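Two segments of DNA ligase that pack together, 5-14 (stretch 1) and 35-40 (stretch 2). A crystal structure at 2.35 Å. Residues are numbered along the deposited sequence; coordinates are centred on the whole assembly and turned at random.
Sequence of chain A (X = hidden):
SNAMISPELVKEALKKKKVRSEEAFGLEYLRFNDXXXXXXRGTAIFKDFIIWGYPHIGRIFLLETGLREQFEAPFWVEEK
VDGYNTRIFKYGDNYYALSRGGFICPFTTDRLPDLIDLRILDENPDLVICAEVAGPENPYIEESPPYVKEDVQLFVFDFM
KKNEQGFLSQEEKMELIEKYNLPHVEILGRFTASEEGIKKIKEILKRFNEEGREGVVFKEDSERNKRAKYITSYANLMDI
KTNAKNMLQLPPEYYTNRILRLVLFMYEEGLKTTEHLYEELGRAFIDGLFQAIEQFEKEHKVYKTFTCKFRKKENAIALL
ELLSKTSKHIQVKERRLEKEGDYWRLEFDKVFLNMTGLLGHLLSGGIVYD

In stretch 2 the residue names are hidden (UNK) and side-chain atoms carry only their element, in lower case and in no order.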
ATOM      1  N   ILE A   5     -29.864  17.763  -8.442  1.00 79.14           N
ATOM      2  CA  ILE A   5     -29.466  18.291  -9.787  1.00 79.56           C
ATOM      3  C   ILE A   5     -30.122  19.624 -10.233  1.00 82.61           C
ATOM      4  O   ILE A   5     -31.350  19.743 -10.286  1.00 83.77           O
ATOM      5  CB  ILE A   5     -29.768  17.266 -10.871  1.00 77.90           C
ATOM      6  CG1 ILE A   5     -28.655  17.303 -11.935  1.00 76.75           C
ATOM      7  CG2 ILE A   5     -31.220  17.453 -11.453  1.00 76.94           C
ATOM      8  CD1 ILE A   5     -27.443  16.427 -11.614  1.00 74.96           C
ATOM      9  N   SER A   6     -29.290  20.604 -10.592  1.00 84.25           N
ATOM     10  CA  SER A   6     -29.752  21.952 -10.974  1.00 87.18           C
ATOM     11  C   SER A   6     -28.593  22.779 -11.583  1.00 88.48           C
ATOM     12  O   SER A   6     -27.447  22.332 -11.606  1.00 87.48           O
ATOM     13  CB  SER A   6     -30.312  22.674  -9.747  1.00 88.88           C
ATOM     14  OG  SER A   6     -29.258  22.997  -8.859  1.00 89.01           O
ATOM     15  N   PRO A   7     -28.890  23.989 -12.081  1.00 91.43           N
ATOM     16  CA  PRO A   7     -27.856  24.834 -12.721  1.00 92.69           C
ATOM     17  C   PRO A   7     -26.633  25.311 -11.907  1.00 93.50           C
ATOM     18  O   PRO A   7     -25.561  25.471 -12.496  1.00 93.49           O
ATOM     19  CB  PRO A   7     -28.651  26.048 -13.195  1.00 95.27           C
ATOM     20  CG  PRO A   7     -30.013  25.507 -13.462  1.00 94.96           C
ATOM     21  CD  PRO A   7     -30.251  24.413 -12.462  1.00 92.79           C
ATOM     22  N   GLU A   8     -26.771  25.574 -10.609  1.00 94.66           N
ATOM     23  CA  GLU A   8     -25.639  26.143  -9.842  1.00 95.75           C
ATOM     24  C   GLU A   8     -24.855  25.076  -9.133  1.00 94.08           C
ATOM     25  O   GLU A   8     -23.756  25.345  -8.629  1.00 94.32           O
ATOM     26  CB  GLU A   8     -26.073  27.196  -8.812  1.00 98.25           C
ATOM     27  CG  GLU A   8     -26.756  28.389  -9.413  1.00100.29           C
ATOM     28  CD  GLU A   8     -28.223  28.140  -9.666  1.00100.12           C
ATOM     29  OE1 GLU A   8     -28.689  27.015  -9.397  1.00 97.69           O
ATOM     30  OE2 GLU A   8     -28.914  29.070 -10.135  1.00102.73           O
ATOM     31  N   LEU A   9     -25.423  23.874  -9.060  1.00 92.63           N
ATOM     32  CA  LEU A   9     -24.652  22.728  -8.625  1.00 90.78           C
ATOM     33  C   LEU A   9     -23.646  22.426  -9.748  1.00 89.51           C
ATOM     34  O   LEU A   9     -22.453  22.256  -9.485  1.00 88.60           O
ATOM     35  CB  LEU A   9     -25.565  21.536  -8.286  1.00 89.62           C
ATOM     36  CG  LEU A   9     -25.062  20.608  -7.161  1.00 88.34           C
ATOM     37  CD1 LEU A   9     -26.209  19.974  -6.348  1.00 88.33           C
ATOM     38  CD2 LEU A   9     -24.156  19.542  -7.734  1.00 86.15           C
ATOM     39  N   VAL A  10     -24.122  22.441 -10.995  1.00 89.47           N
ATOM     40  CA  VAL A  10     -23.260  22.207 -12.165  1.00 88.70           C
ATOM     41  C   VAL A  10     -22.233  23.330 -12.365  1.00 90.42           C
ATOM     42  O   VAL A  10     -21.067  23.069 -12.667  1.00 89.37           O
ATOM     43  CB  VAL A  10     -24.101  22.002 -13.463  1.00 88.60           C
ATOM     44  CG1 VAL A  10     -23.203  21.898 -14.698  1.00 88.21           C
ATOM     45  CG2 VAL A  10     -24.983  20.749 -13.352  1.00 85.99           C
ATOM     46  N   LYS A  11     -22.661  24.574 -12.165  1.00 93.34           N
ATOM     47  CA  LYS A  11     -21.762  25.728 -12.235  1.00 95.13           C
ATOM     48  C   LYS A  11     -20.584  25.619 -11.246  1.00 95.11           C
ATOM     49  O   LYS A  11     -19.442  25.926 -11.609  1.00 95.31           O
ATOM     50  CB  LYS A  11     -22.551  27.015 -11.997  1.00 97.98           C
ATOM     51  CG  LYS A  11     -21.765  28.321 -12.220  1.00100.06           C
ATOM     52  CD  LYS A  11     -22.650  29.542 -11.990  1.00102.24           C
ATOM     53  CE  LYS A  11     -22.296  30.699 -12.916  1.00104.03           C
ATOM     54  NZ  LYS A  11     -23.384  31.711 -12.937  1.00105.77           N
ATOM     55  N   GLU A  12     -20.852  25.181 -10.015  1.00 95.04           N
ATOM     56  CA  GLU A  12     -19.800  25.083  -8.992  1.00 95.33           C
ATOM     57  C   GLU A  12     -18.852  23.942  -9.313  1.00 93.23           C
ATOM     58  O   GLU A  12     -17.647  24.063  -9.083  1.00 93.50           O
ATOM     59  CB  GLU A  12     -20.377  24.915  -7.571  1.00 95.83           C
ATOM     60  CG  GLU A  12     -19.340  25.067  -6.408  1.00 96.98           C
ATOM     61  CD  GLU A  12     -19.044  26.531  -5.994  1.00101.26           C
ATOM     62  OE1 GLU A  12     -19.947  27.231  -5.477  1.00103.87           O
ATOM     63  OE2 GLU A  12     -17.887  26.982  -6.147  1.00102.55           O
ATOM     64  N   ALA A  13     -19.383  22.844  -9.852  1.00 91.35           N
ATOM     65  CA  ALA A  13     -18.542  21.691 -10.192  1.00 89.10           C
ATOM     66  C   ALA A  13     -17.722  21.916 -11.469  1.00 89.10           C
ATOM     67  O   ALA A  13     -16.686  21.279 -11.642  1.00 88.25           O
ATOM     68  CB  ALA A  13     -19.377  20.427 -10.307  1.00 87.20           C
ATOM     69  N   LEU A  14     -18.176  22.798 -12.362  1.00 90.51           N
ATOM     70  CA  LEU A  14     -17.328  23.241 -13.485  1.00 90.79           C
ATOM     71  C   LEU A  14     -16.152  24.046 -12.939  1.00 92.10           C
ATOM     72  O   LEU A  14     -15.027  23.894 -13.405  1.00 91.82           O
ATOM     73  CB  LEU A  14     -18.099  24.105 -14.499  1.00 92.17           C
ATOM     74  CG  LEU A  14     -18.587  23.519 -15.827  1.00 90.78           C
ATOM     75  CD1 LEU A  14     -19.140  24.637 -16.737  1.00 91.66           C
ATOM     76  CD2 LEU A  14     -17.478  22.775 -16.541  1.00 87.80           C
ATOM     77  N   UNK A  35     -17.434  11.988  -7.888  1.00 62.35           N
ATOM     78  CA  UNK A  35     -18.581  12.237  -7.030  1.00 63.46           C
ATOM     79  C   UNK A  35     -18.583  13.697  -6.652  1.00 65.75           C
ATOM     80  O   UNK A  35     -17.535  14.308  -6.445  1.00 66.59           O
ATOM     81  c   UNK A  35     -18.518  11.403  -5.757  1.00 63.02           C
ATOM     82  o   UNK A  35     -19.240   9.518  -7.025  1.00 62.76           O
ATOM     83  o   UNK A  35     -18.108   9.136  -5.202  1.00 64.11           O
ATOM     84  c   UNK A  35     -18.638   9.919  -6.013  1.00 61.75           C
ATOM     85  N   UNK A  36     -19.771  14.274  -6.598  1.00 67.33           N
ATOM     86  CA  UNK A  36     -19.938  15.640  -6.128  1.00 69.37           C
ATOM     87  C   UNK A  36     -21.345  15.806  -5.541  1.00 69.77           C
ATOM     88  O   UNK A  36     -22.353  15.649  -6.254  1.00 69.00           O
ATOM     89  o   UNK A  36     -19.588  22.127  -5.614  1.00 84.40           O
ATOM     90  c   UNK A  36     -20.459  20.389  -7.019  1.00 81.19           C
ATOM     91  c   UNK A  36     -18.786  18.539  -5.800  1.00 77.56           C
ATOM     92  c   UNK A  36     -19.652  18.105  -6.827  1.00 75.14           C
ATOM     93  c   UNK A  36     -19.684  16.641  -7.270  1.00 70.87           C
ATOM     94  c   UNK A  36     -19.599  20.796  -6.000  1.00 81.90           C
ATOM     95  c   UNK A  36     -18.759  19.876  -5.392  1.00 79.52           C
ATOM     96  c   UNK A  36     -20.483  19.051  -7.423  1.00 77.72           C
ATOM     97  N   UNK A  37     -21.396  16.101  -4.240  1.00 70.29           N
ATOM     98  CA  UNK A  37     -22.649  16.397  -3.549  1.00 71.48           C
ATOM     99  C   UNK A  37     -23.735  15.369  -3.918  1.00 69.66           C
ATOM    100  O   UNK A  37     -24.833  15.732  -4.398  1.00 69.69           O
ATOM    101  c   UNK A  37     -23.921  19.948  -2.612  1.00 80.81           C
ATOM    102  c   UNK A  37     -23.106  17.842  -3.852  1.00 73.89           C
ATOM    103  n   UNK A  37     -24.797  18.978  -0.425  1.00 80.88           N
ATOM    104  c   UNK A  37     -24.319  20.219  -1.141  1.00 83.21           C
ATOM    105  c   UNK A  37     -22.803  18.871  -2.736  1.00 77.48           C
ATOM    106  N   UNK A  38     -23.384  14.089  -3.719  1.00 66.96           N
ATOM    107  CA  UNK A  38     -24.284  12.920  -3.936  1.00 65.32           C
ATOM    108  C   UNK A  38     -24.572  12.549  -5.403  1.00 63.18           C
ATOM    109  O   UNK A  38     -25.201  11.514  -5.640  1.00 62.48           O
ATOM    110  o   UNK A  38     -24.499  13.201  -1.082  1.00 68.66           O
ATOM    111  c   UNK A  38     -25.460  13.600  -1.767  1.00 69.15           C
ATOM    112  c   UNK A  38     -25.630  13.076  -3.188  1.00 66.86           C
ATOM    113  o   UNK A  38     -26.285  14.436  -1.343  1.00 75.82           O
ATOM    114  N   UNK A  39     -24.143  13.377  -6.369  1.00 62.08           N
ATOM    115  CA  UNK A  39     -24.212  13.016  -7.798  1.00 59.88           C
ATOM    116  C   UNK A  39     -23.115  12.025  -8.087  1.00 57.03           C
ATOM    117  O   UNK A  39     -21.939  12.367  -8.070  1.00 57.35           O
ATOM    118  c   UNK A  39     -26.397  14.917  -8.350  1.00 62.83           C
ATOM    119  c   UNK A  39     -24.985  15.359  -8.471  1.00 62.76           C
ATOM    120  c   UNK A  39     -23.988  14.224  -8.751  1.00 61.15           C
ATOM    121  c   UNK A  39     -24.041  13.785 -10.233  1.00 59.34           C
ATOM    122  N   UNK A  40     -23.474  10.778  -8.349  1.00 54.80           N
ATOM    123  CA  UNK A  40     -22.387   9.828  -8.592  1.00 52.32           C
ATOM    124  C   UNK A  40     -21.576  10.159  -9.861  1.00 51.13           C
ATOM    125  O   UNK A  40     -22.130  10.664 -10.852  1.00 51.19           O
ATOM    126  c   UNK A  40     -24.798  10.168  -8.571  1.00 54.91           C
ATOM    127  c   UNK A  40     -23.111   8.490  -8.699  1.00 50.75           C
ATOM    128  c   UNK A  40     -24.463   8.809  -9.113  1.00 51.60           C
TER

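Position 35 opens the second stretch. Its side chain has two carbons, and the second carries two oxygens. That is a short carboxylate. Nothing on stretch 1 lies within reach. The residue is Asp35. Its carboxylate oxygens find hydrogen-bond partners elsewhere in the structure.

Position 36 carries one carbon and then a ring of six carbons with one oxygen on it. A six-carbon ring with a hydroxyl is a phenol, so this is Tyr36. Its CA-to-CB bond points toward stretch 1, and chi1 is t. The ring reaches over to the helix and meets three of its residues. CD1 is 3.4 Å from CB of Ala13 and 3.7 Å from CD2 of Leu9. CE1 is 3.7 Å from the backbone O of Leu9, which sits at the ring edge, near its plane. OH comes within 3.1 Å of CG of Glu12, a close contact with a carbon and not a hydrogen bond.

Position 37 has four carbons in a row ending in a nitrogen. An unbranched chain of this kind is lysine, Lys37. It starts toward stretch 1, but its end leads away. Its nearest approach is from CB, 4.4 Å from CD2 of Leu9. The apolar start of the chain therefore borders the helix, while the amino group does not take part.

Position 38 again shows two carbons, the second with two oxygens. It touches nothing on stretch 1. This is Asp38. Its phi is positive, 73°, as is that of Lys37, 46°. These two residues are the middle of a type I' turn that begins at Tyr36 and ends at position 39.

Position 39 has four carbons, forked at the first, with one arm two carbons long. Branching at the first carbon with arms of unequal length identifies Ile39. It is buried and points toward stretch 1. Its CD1 lies 3.7 Å from CD1 of Ile5, and its CG1 lies 4.3 Å from CD2 of Leu9. Its backbone closes the turn: N of Ile39 bonds to O of Tyr36 at 2.9 Å, and N of Tyr36 bonds to O of Ile39 at 3.2 Å.

Position 40 has three carbons that close a ring onto the backbone nitrogen. This is Pro40. It makes no contact with stretch 1.

The contact is small, burying 320 Å² over both sides, and no hydrogen bond crosses it. It works by apolar packing. The turn places Tyr36 and Ile39 so that both side chains point toward stretch 1. On the helix, Leu9 and Ala13 are four residues apart, about one turn, so they can meet the same ring. Ile5, ahead of the helix, meets Ile39. Leu9 lies between: its CB points sideways, but its end comes nearer and touches Tyr36, Lys37 and Ile39. The small side chain of Ala13 accompanies a close backbone approach, with CA of Ala13 7.4 Å from CA of Tyr36.

Stretch 2, residues 35-40: DYKDIP
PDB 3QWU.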